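PDB 3DXL: allergen Aed a 2 from Aedes aegypti, which binds and sequesters biogenic amines and leukotrienes of the host response, thereby modulating blood feeding by female mosquitoes. Local coordinates for residues K88-L99 and Y113-S124. Residues are numbered along the deposited sequence; the frame is centred on the assembly and turned at random.
Sequences KVEAYANAVKQL and YDPVHKAHKDTS
The imidazole of His120 lies with one face over the backbone of Tyr92, whose CA stands 3.8 Å from the ring centroid and 20° off its normal, a CH-pi contact. At the edge of this ring, in its plane, lie O of Val116 and a water bonded to ND1. The Tyr92 ring has CG1 of Val116 at its edge, 3.7 Å from CE1, while CB of His120, CG2 of Thr123 and CB of Ser124 approach it obliquely. On the Tyr113 ring, one face is taken by CB of Val116 and the backbone N of His117, and the edge meets OH of Tyr92. Together these contacts give a compact example of antiparallel helix packing in an all-helical odorant-binding-protein (PBP/GOBP) domain: the axes of segments 88-97 and 113-119 run at 172°, 10.1 Å apart at closest approach. Tyr92 acts as a knob, entering a hole formed by Tyr113, Val116, Thr123 and Ser124; with CG anti to its backbone N (chi1 172°), the phenol is directed between Val116 and Ser124. The two tyrosine side chains cross at about a right angle and their hydroxyls hydrogen-bond, OH to OH at 2.8 Å. Farther along, CG2 of Val116 packs 3.9 Å from CD2 of Leu99, and its CG1 meets CG2 of Val96. At the break between helices 106-119 and 121-127, the water donates to O of Lys88 (2.8 Å) and also bonds ND1 of His120 and OG1 of Thr123. Phe68 packs against Val96, Leu99 and Tyr113, and Ser124 touches Trp37, a leukotriene E4-binding residue. The chemistry thus combines an apolar seam with two polar links: the paired phenols join helix 86-97 to helix 106-119, and the water joins Lys88 O to the junction at His120 and the first turn of helix 121-127.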
# COMPACT_ATOMS: atom_id res chain seq x y z
N LYS A 88 -17.84 -8.79 20.78
CA LYS A 88 -17.87 -9.16 19.37
C LYS A 88 -16.46 -9.32 18.80
O LYS A 88 -16.19 -10.26 18.05
CB LYS A 88 -18.71 -8.15 18.57
CG LYS A 88 -20.20 -8.20 18.96
CD LYS A 88 -21.07 -7.26 18.15
CE LYS A 88 -22.55 -7.62 18.27
NZ LYS A 88 -22.98 -7.92 19.67
N VAL A 89 -15.56 -8.43 19.18
CA VAL A 89 -14.16 -8.54 18.76
C VAL A 89 -13.55 -9.83 19.31
O VAL A 89 -12.87 -10.57 18.59
CB VAL A 89 -13.33 -7.32 19.22
CG1 VAL A 89 -11.84 -7.54 18.96
CG2 VAL A 89 -13.83 -6.07 18.54
N GLU A 90 -13.83 -10.12 20.58
CA GLU A 90 -13.35 -11.35 21.19
C GLU A 90 -13.91 -12.61 20.52
O GLU A 90 -13.17 -13.57 20.31
CB GLU A 90 -13.59 -11.34 22.71
CG GLU A 90 -12.62 -10.39 23.42
CD GLU A 90 -12.91 -10.14 24.89
OE1 GLU A 90 -14.02 -10.45 25.37
OE2 GLU A 90 -12.01 -9.59 25.55
N ALA A 91 -15.19 -12.57 20.15
CA ALA A 91 -15.81 -13.71 19.44
C ALA A 91 -15.13 -13.94 18.09
O ALA A 91 -14.88 -15.09 17.71
CB ALA A 91 -17.31 -13.48 19.27
N TYR A 92 -14.80 -12.86 17.39
CA TYR A 92 -14.12 -12.93 16.10
C TYR A 92 -12.70 -13.47 16.27
O TYR A 92 -12.28 -14.39 15.57
CB TYR A 92 -14.15 -11.54 15.44
CG TYR A 92 -13.34 -11.34 14.18
CD1 TYR A 92 -13.24 -12.34 13.21
CD2 TYR A 92 -12.71 -10.12 13.94
CE1 TYR A 92 -12.51 -12.13 12.04
CE2 TYR A 92 -11.97 -9.90 12.77
CZ TYR A 92 -11.88 -10.90 11.84
OH TYR A 92 -11.15 -10.67 10.69
N ALA A 93 -11.97 -12.92 17.23
CA ALA A 93 -10.62 -13.39 17.50
C ALA A 93 -10.62 -14.87 17.89
O ALA A 93 -9.78 -15.65 17.42
CB ALA A 93 -9.96 -12.56 18.59
N ASN A 94 -11.56 -15.27 18.74
CA ASN A 94 -11.72 -16.67 19.13
C ASN A 94 -11.96 -17.59 17.94
O ASN A 94 -11.35 -18.66 17.85
CB ASN A 94 -12.85 -16.83 20.16
CG ASN A 94 -12.45 -16.31 21.53
OD1 ASN A 94 -11.27 -16.13 21.83
ND2 ASN A 94 -13.45 -16.08 22.38
N ALA A 95 -12.84 -17.19 17.03
CA ALA A 95 -13.11 -17.98 15.82
C ALA A 95 -11.85 -18.16 14.97
O ALA A 95 -11.59 -19.24 14.45
CB ALA A 95 -14.24 -17.36 15.01
N VAL A 96 -11.05 -17.10 14.85
CA VAL A 96 -9.78 -17.20 14.11
C VAL A 96 -8.78 -18.11 14.84
O VAL A 96 -8.20 -19.01 14.23
CB VAL A 96 -9.17 -15.80 13.83
CG1 VAL A 96 -7.77 -15.93 13.22
CG2 VAL A 96 -10.08 -15.02 12.89
N LYS A 97 -8.62 -17.90 16.15
CA LYS A 97 -7.73 -18.72 16.98
C LYS A 97 -8.01 -20.22 16.91
O LYS A 97 -7.10 -21.04 17.00
CB LYS A 97 -7.81 -18.26 18.44
CG LYS A 97 -6.90 -17.10 18.78
CD LYS A 97 -7.00 -16.69 20.25
CE LYS A 97 -6.13 -17.55 21.16
NZ LYS A 97 -6.60 -18.96 21.25
N GLN A 98 -9.28 -20.57 16.73
CA GLN A 98 -9.73 -21.96 16.74
C GLN A 98 -9.79 -22.63 15.37
O GLN A 98 -10.06 -23.83 15.26
CB GLN A 98 -11.08 -22.06 17.47
CG GLN A 98 -10.97 -21.75 18.96
CD GLN A 98 -12.28 -21.29 19.57
OE1 GLN A 98 -13.36 -21.76 19.21
NE2 GLN A 98 -12.19 -20.37 20.53
N LEU A 99 -9.54 -21.86 14.30
CA LEU A 99 -9.37 -22.45 12.97
C LEU A 99 -8.20 -23.43 12.99
O LEU A 99 -7.20 -23.20 13.69
CB LEU A 99 -9.13 -21.36 11.91
CG LEU A 99 -10.33 -20.50 11.52
CD1 LEU A 99 -9.88 -19.41 10.54
CD2 LEU A 99 -11.43 -21.36 10.91
N TYR A 113 -11.19 -19.83 6.11
CA TYR A 113 -11.59 -18.53 6.63
C TYR A 113 -13.02 -18.12 6.28
O TYR A 113 -13.63 -17.36 7.01
CB TYR A 113 -10.59 -17.43 6.20
CG TYR A 113 -10.89 -16.09 6.85
CD1 TYR A 113 -10.51 -15.84 8.17
CD2 TYR A 113 -11.57 -15.10 6.15
CE1 TYR A 113 -10.80 -14.63 8.77
CE2 TYR A 113 -11.87 -13.89 6.75
CZ TYR A 113 -11.47 -13.65 8.07
OH TYR A 113 -11.78 -12.45 8.66
N ASP A 114 -13.56 -18.61 5.16
CA ASP A 114 -14.86 -18.14 4.68
C ASP A 114 -15.98 -18.20 5.76
O ASP A 114 -16.74 -17.25 5.90
CB ASP A 114 -15.26 -18.87 3.39
CG ASP A 114 -16.48 -18.28 2.72
OD1 ASP A 114 -16.58 -17.04 2.57
OD2 ASP A 114 -17.34 -19.07 2.30
N PRO A 115 -16.09 -19.31 6.53
CA PRO A 115 -17.12 -19.31 7.59
C PRO A 115 -16.95 -18.20 8.62
O PRO A 115 -17.94 -17.65 9.12
CB PRO A 115 -16.94 -20.69 8.25
CG PRO A 115 -16.33 -21.53 7.18
CD PRO A 115 -15.36 -20.59 6.48
N VAL A 116 -15.69 -17.86 8.93
CA VAL A 116 -15.39 -16.79 9.86
C VAL A 116 -15.75 -15.44 9.25
O VAL A 116 -16.35 -14.60 9.91
CB VAL A 116 -13.90 -16.80 10.29
CG1 VAL A 116 -13.59 -15.62 11.21
CG2 VAL A 116 -13.55 -18.13 10.97
N HIS A 117 -15.40 -15.25 7.98
CA HIS A 117 -15.76 -14.04 7.28
C HIS A 117 -17.27 -13.78 7.39
O HIS A 117 -17.70 -12.69 7.73
CB HIS A 117 -15.34 -14.14 5.81
CG HIS A 117 -15.71 -12.95 4.99
ND1 HIS A 117 -15.08 -11.73 5.12
CD2 HIS A 117 -16.66 -12.79 4.04
CE1 HIS A 117 -15.62 -10.87 4.27
NE2 HIS A 117 -16.57 -11.49 3.60
N LYS A 118 -18.07 -14.81 7.11
CA LYS A 118 -19.52 -14.66 7.10
C LYS A 118 -20.10 -14.52 8.51
O LYS A 118 -20.98 -13.68 8.73
CB LYS A 118 -20.18 -15.79 6.33
CG LYS A 118 -19.81 -15.81 4.84
CD LYS A 118 -20.79 -16.64 4.02
CE LYS A 118 -20.77 -18.10 4.43
NZ LYS A 118 -21.59 -18.92 3.51
N ALA A 119 -19.56 -15.28 9.46
CA ALA A 119 -20.07 -15.28 10.84
C ALA A 119 -19.68 -14.01 11.58
O ALA A 119 -20.30 -13.66 12.59
CB ALA A 119 -19.58 -16.48 11.58
N HIS A 120 -18.64 -13.32 11.09
CA HIS A 120 -18.12 -12.12 11.75
C HIS A 120 -17.94 -10.98 10.77
O HIS A 120 -17.05 -10.15 10.95
CB HIS A 120 -16.83 -12.45 12.49
CG HIS A 120 -17.01 -13.53 13.51
ND1 HIS A 120 -17.43 -13.27 14.80
CD2 HIS A 120 -16.87 -14.87 13.42
CE1 HIS A 120 -17.56 -14.41 15.45
NE2 HIS A 120 -17.23 -15.40 14.64
N LYS A 121 -18.80 -10.93 9.75
CA LYS A 121 -18.64 -9.95 8.68
C LYS A 121 -18.63 -8.53 9.19
O LYS A 121 -17.68 -7.79 8.91
CB LYS A 121 -19.73 -10.13 7.61
CG LYS A 121 -19.46 -9.27 6.36
CD LYS A 121 -20.36 -9.64 5.19
CE LYS A 121 -19.83 -10.84 4.44
NZ LYS A 121 -20.26 -10.82 3.01
N ASP A 122 -19.65 -8.12 9.93
CA ASP A 122 -19.72 -6.75 10.44
C ASP A 122 -18.59 -6.42 11.41
O ASP A 122 -18.05 -5.32 11.37
CB ASP A 122 -21.08 -6.48 11.08
CG ASP A 122 -22.14 -6.18 10.06
OD1 ASP A 122 -21.84 -5.51 9.04
OD2 ASP A 122 -23.30 -6.58 10.28
N THR A 123 -18.24 -7.37 12.27
CA THR A 123 -17.17 -7.15 13.23
C THR A 123 -15.87 -6.86 12.48
O THR A 123 -15.17 -5.87 12.78
CB THR A 123 -16.99 -8.39 14.12
OG1 THR A 123 -18.24 -8.68 14.78
CG2 THR A 123 -15.91 -8.16 15.17
N SER A 124 -15.55 -7.71 11.52
CA SER A 124 -14.29 -7.59 10.78
C SER A 124 -14.27 -6.38 9.85
O SER A 124 -13.26 -5.67 9.78
CB SER A 124 -14.00 -8.89 10.02
OG SER A 124 -14.93 -9.11 9.00
O HOH W 1 -18.03 -10.95 16.11